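Local coordinates for protein 3-isopropylmalate dehydratase small subunit (Campylobacter jejuni, PDB 3Q3W) that serves as the small subunit of isopropylmalate isomerase, which interconverts 2-isopropylmalate and 3-isopropylmalate through 2-isopropylmaleate in leucine biosynthesis, at residues A[30-35]-A[45-50]; A[85-90]-A[109-114]. All blocks are in the same frame, centred on the assembly; numbering follows the deposited sequence.

Contact 1. Residues A[30-35]-A[45-50]; sequences KQFLLA and LFHDLR
The long surface loop after helix 24-27 bends back on the short helix 47-50 where the ring of F32 meets the imidazole of H47. CE2 and CZ of the phenyl do the touching: CE2 of F32 lies over one face of the imidazole, 3.7 Å from CD2 of H47, and CZ of F32 sits 4.0 Å from NE2 of H47. The planes are inclined at 53°, so the pair is an oblique aromatic contact. H47 reaches across because its CG stands anti to the backbone N (chi1 176°), which swings the ring off the first turn of its helix. Both segments belong to the aconitase C-terminal domain family, the swivel domain, and here the 3-10 turn 30-32 is joined to the start of helix 47-50, in the connection between helix 24-27 and strand 73-78. Q31 closes over the phenyl, its CG 3.6 Å above the ring centre, and brings NE2 to 4.2 Å from CE1 of H47, over the imidazole face. ND1 of H47 donates to OD1 of D48 at 2.7 Å; the acceptor lies near the imidazole plane, while the donor meets the carboxylate on its anti side, 32° out of plane. This bond limits rotation of the imidazole. H44 stacks on F32, and Y51 meets the H47 ring.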
# COMPACT_ATOMS: atom_id res chain seq x y z
N LYS A 30 18.21 1.31 1.37
CA LYS A 30 19.01 0.72 2.44
C LYS A 30 19.61 1.75 3.38
O LYS A 30 19.84 1.43 4.53
CB LYS A 30 20.15 -0.12 1.87
CG LYS A 30 19.73 -1.36 1.09
CD LYS A 30 20.98 -1.94 0.41
CE LYS A 30 20.78 -3.36 -0.16
NZ LYS A 30 20.22 -4.31 0.83
N GLN A 31 19.90 2.96 2.90
CA GLN A 31 20.43 4.03 3.75
C GLN A 31 19.51 4.53 4.92
O GLN A 31 19.97 5.17 5.86
CB GLN A 31 20.90 5.24 2.91
CG GLN A 31 19.85 6.00 2.14
CD GLN A 31 19.67 5.53 0.70
OE1 GLN A 31 19.81 4.35 0.43
NE2 GLN A 31 19.32 6.43 -0.21
N PHE A 32 18.24 4.16 4.88
CA PHE A 32 17.27 4.58 5.91
C PHE A 32 16.83 3.49 6.88
O PHE A 32 15.85 3.67 7.60
CB PHE A 32 16.01 5.09 5.21
CG PHE A 32 16.29 6.23 4.26
CD1 PHE A 32 16.83 7.41 4.70
CD2 PHE A 32 16.06 6.09 2.91
CE1 PHE A 32 17.10 8.47 3.80
CE2 PHE A 32 16.34 7.13 2.02
CZ PHE A 32 16.85 8.29 2.45
N LEU A 33 17.45 2.33 6.83
CA LEU A 33 16.94 1.18 7.58
C LEU A 33 17.45 1.14 9.01
O LEU A 33 18.02 0.15 9.51
CB LEU A 33 17.23 -0.12 6.83
CG LEU A 33 16.83 -0.20 5.37
CD1 LEU A 33 17.21 -1.61 4.89
CD2 LEU A 33 15.31 0.09 5.23
N LEU A 34 17.24 2.26 9.66
CA LEU A 34 17.66 2.46 11.02
C LEU A 34 16.89 1.49 11.93
O LEU A 34 15.69 1.23 11.74
CB LEU A 34 17.46 3.91 11.42
CG LEU A 34 18.46 4.91 10.81
CD1 LEU A 34 18.00 6.30 11.07
CD2 LEU A 34 19.81 4.73 11.41
N ALA A 35 17.65 0.89 12.85
CA ALA A 35 17.14 -0.17 13.69
C ALA A 35 16.15 0.41 14.68
O ALA A 35 15.19 -0.26 15.09
CB ALA A 35 18.29 -0.88 14.42
N LEU A 45 9.51 6.83 1.95
CA LEU A 45 8.80 5.91 1.13
C LEU A 45 8.99 6.29 -0.32
O LEU A 45 8.81 7.45 -0.69
CB LEU A 45 7.31 5.95 1.49
CG LEU A 45 6.42 5.08 0.63
CD1 LEU A 45 6.64 3.60 0.92
CD2 LEU A 45 4.96 5.50 0.90
N PHE A 46 9.22 5.28 -1.14
CA PHE A 46 9.39 5.42 -2.58
C PHE A 46 10.44 6.44 -3.00
O PHE A 46 10.38 7.03 -4.07
CB PHE A 46 8.02 5.68 -3.27
CG PHE A 46 7.10 4.52 -3.21
CD1 PHE A 46 7.49 3.29 -3.70
CD2 PHE A 46 5.81 4.66 -2.72
CE1 PHE A 46 6.61 2.17 -3.65
CE2 PHE A 46 4.95 3.57 -2.68
CZ PHE A 46 5.35 2.32 -3.18
N HIS A 47 11.47 6.56 -2.17
CA HIS A 47 12.48 7.61 -2.32
C HIS A 47 13.00 7.83 -3.74
O HIS A 47 13.03 8.97 -4.21
CB HIS A 47 13.66 7.26 -1.41
CG HIS A 47 14.80 8.19 -1.52
ND1 HIS A 47 15.79 8.06 -2.47
CD2 HIS A 47 15.13 9.28 -0.79
CE1 HIS A 47 16.70 9.00 -2.29
NE2 HIS A 47 16.33 9.75 -1.27
N ASP A 48 13.41 6.75 -4.40
CA ASP A 48 14.08 6.85 -5.69
C ASP A 48 13.11 7.19 -6.81
O ASP A 48 13.49 7.83 -7.80
CB ASP A 48 14.79 5.55 -6.00
CG ASP A 48 15.82 5.17 -4.93
OD1 ASP A 48 16.35 6.06 -4.23
OD2 ASP A 48 16.05 3.96 -4.79
N LEU A 49 11.86 6.80 -6.63
CA LEU A 49 10.78 7.26 -7.53
C LEU A 49 10.23 8.68 -7.20
O LEU A 49 9.65 9.38 -8.07
CB LEU A 49 9.63 6.24 -7.47
CG LEU A 49 10.04 4.79 -7.77
CD1 LEU A 49 8.99 3.79 -7.23
CD2 LEU A 49 10.25 4.58 -9.26
N ARG A 50 10.39 9.11 -5.94
CA ARG A 50 9.63 10.25 -5.40
C ARG A 50 10.37 11.56 -5.43
O ARG A 50 9.76 12.58 -5.61
CB ARG A 50 9.13 9.91 -4.00
CG ARG A 50 8.53 11.00 -3.10
CD ARG A 50 8.24 10.34 -1.76
NE ARG A 50 7.63 11.23 -0.80
CZ ARG A 50 7.34 10.90 0.46
NH1 ARG A 50 7.63 9.67 0.92
NH2 ARG A 50 6.75 11.79 1.26

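Contact 2. Residues A[85-90]-A[109-114]; sequences GSSREH and ADIFKN
I111 faces the loop 85-90 from the first turn of helix 110-118, and its CB splits into two branches that both touch that loop. The CG2 methyl, anti to the backbone N, settles against S87: it is 3.6 Å from CA of S87 and 3.9 Å from CB of S87. The other branch runs through CG1, beside the backbone N (chi1 -68°), and extends at chi2 174° to carry CD1 back toward the start of the loop. There CD1 of I111 lies 4.0 Å from O of G85 and 4.3 Å from CA of S86, so the aliphatic side chain spans three consecutive residues and packs mostly on main chain. In the alpha/beta core of this swivel domain, the loop leads from strand 73-78 into helix 90-98, while helix 110-118 follows the next parallel strand, 102-105. Beside the isoleucine a water bridges the two backbones. It donates to O of G85 at 2.6 Å and accepts a weak bond from N of F112 at 3.1 Å, an amide in the first turn of the helix. OG of S87 has a weak hydrogen bond with ND2 of N115, one turn further along the helix.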
# COMPACT_ATOMS: atom_id res chain seq x y z
N GLY A 85 11.39 -9.11 -2.77
CA GLY A 85 12.69 -9.07 -2.13
C GLY A 85 12.75 -9.88 -0.85
O GLY A 85 11.77 -10.52 -0.46
N SER A 86 13.91 -9.86 -0.20
CA SER A 86 14.04 -10.50 1.09
C SER A 86 13.40 -9.67 2.21
O SER A 86 13.05 -8.50 2.00
CB SER A 86 15.52 -10.79 1.40
OG SER A 86 16.30 -9.66 1.14
N SER A 87 13.22 -10.30 3.37
CA SER A 87 12.60 -9.64 4.52
C SER A 87 13.16 -8.23 4.65
O SER A 87 14.36 -8.03 4.58
CB SER A 87 12.84 -10.43 5.80
OG SER A 87 11.94 -9.99 6.82
N ARG A 88 12.26 -7.25 4.74
CA ARG A 88 12.60 -5.88 5.06
C ARG A 88 11.42 -5.35 5.83
O ARG A 88 10.43 -4.89 5.25
CB ARG A 88 12.85 -5.04 3.80
CG ARG A 88 13.48 -3.72 4.12
CD ARG A 88 14.02 -3.01 2.96
NE ARG A 88 15.23 -3.64 2.41
CZ ARG A 88 15.90 -3.14 1.39
NH1 ARG A 88 15.51 -1.97 0.81
NH2 ARG A 88 16.97 -3.78 0.93
N GLU A 89 11.49 -5.44 7.14
CA GLU A 89 10.40 -4.97 8.00
C GLU A 89 10.10 -3.49 7.77
O GLU A 89 8.95 -3.08 7.83
CB GLU A 89 10.70 -5.22 9.47
CG GLU A 89 11.87 -4.41 10.04
CD GLU A 89 12.65 -5.16 11.14
OE1 GLU A 89 13.87 -4.99 11.19
OE2 GLU A 89 12.03 -5.91 11.92
N HIS A 90 11.12 -2.70 7.46
CA HIS A 90 10.96 -1.28 7.15
C HIS A 90 10.03 -0.96 5.95
O HIS A 90 9.50 0.15 5.89
CB HIS A 90 12.31 -0.63 6.89
CG HIS A 90 13.18 -0.52 8.09
ND1 HIS A 90 13.90 -1.59 8.57
CD2 HIS A 90 13.50 0.53 8.88
CE1 HIS A 90 14.60 -1.21 9.63
NE2 HIS A 90 14.39 0.07 9.82
N ALA A 109 4.72 -10.39 -3.03
CA ALA A 109 5.80 -11.23 -2.62
C ALA A 109 5.44 -11.80 -1.25
O ALA A 109 5.00 -11.09 -0.36
CB ALA A 109 7.09 -10.45 -2.55
N ASP A 110 5.61 -13.11 -1.10
CA ASP A 110 5.17 -13.81 0.11
C ASP A 110 5.71 -13.17 1.38
O ASP A 110 4.97 -12.98 2.35
CB ASP A 110 5.61 -15.28 0.07
CG ASP A 110 5.02 -16.07 -1.10
OD1 ASP A 110 4.02 -15.61 -1.71
OD2 ASP A 110 5.57 -17.14 -1.42
N ILE A 111 6.99 -12.84 1.39
CA ILE A 111 7.60 -12.34 2.63
C ILE A 111 6.99 -10.98 3.01
O ILE A 111 6.58 -10.77 4.15
CB ILE A 111 9.13 -12.23 2.51
CG1 ILE A 111 9.78 -13.62 2.39
CG2 ILE A 111 9.69 -11.53 3.74
CD1 ILE A 111 11.26 -13.59 2.12
N PHE A 112 6.88 -10.08 2.05
CA PHE A 112 6.33 -8.77 2.31
C PHE A 112 4.88 -8.88 2.76
O PHE A 112 4.45 -8.16 3.69
CB PHE A 112 6.43 -7.89 1.05
CG PHE A 112 5.66 -6.63 1.14
CD1 PHE A 112 6.21 -5.52 1.73
CD2 PHE A 112 4.32 -6.58 0.69
CE1 PHE A 112 5.52 -4.34 1.81
CE2 PHE A 112 3.59 -5.40 0.79
CZ PHE A 112 4.18 -4.28 1.37
N LYS A 113 4.12 -9.77 2.10
CA LYS A 113 2.72 -9.91 2.47
C LYS A 113 2.57 -10.19 3.98
O LYS A 113 1.76 -9.55 4.66
CB LYS A 113 1.99 -11.01 1.65
CG LYS A 113 0.48 -10.97 1.95
CD LYS A 113 -0.30 -12.22 1.61
CE LYS A 113 -0.33 -12.49 0.16
NZ LYS A 113 -1.09 -13.76 0.01
N ASN A 114 3.35 -11.14 4.49
CA ASN A 114 3.21 -11.56 5.88
C ASN A 114 3.64 -10.44 6.82
O ASN A 114 2.97 -10.16 7.80
CB ASN A 114 4.03 -12.80 6.15
CG ASN A 114 3.71 -13.42 7.49
OD1 ASN A 114 4.54 -13.41 8.38
ND2 ASN A 114 2.50 -13.99 7.63
O HOH W 1 9.29 -9.78 0.10

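Overall arrangement
Contact 1 comes first along the chain and is complete before contact 2 begins; their centres lie about 15 Å apart, both near the surface of one aconitase C-terminal (swivel) domain. Contact 1 joins the loop after helix 24-27 to helix 47-50, whereas contact 2 joins the loop after strand 73-78 to the start of helix 110-118, which follows strand 102-105. Segments 30-35 and 85-90 meet directly: NE2 of H90 makes a probable hydrogen bond to O of L34 at 2.6 Å, and L33 packs on R88. K30 and R88 bring like charges together, with D25 of helix 24-27 forming a salt bridge to R88. The early loop is thereby tied to the start of helix 90-98.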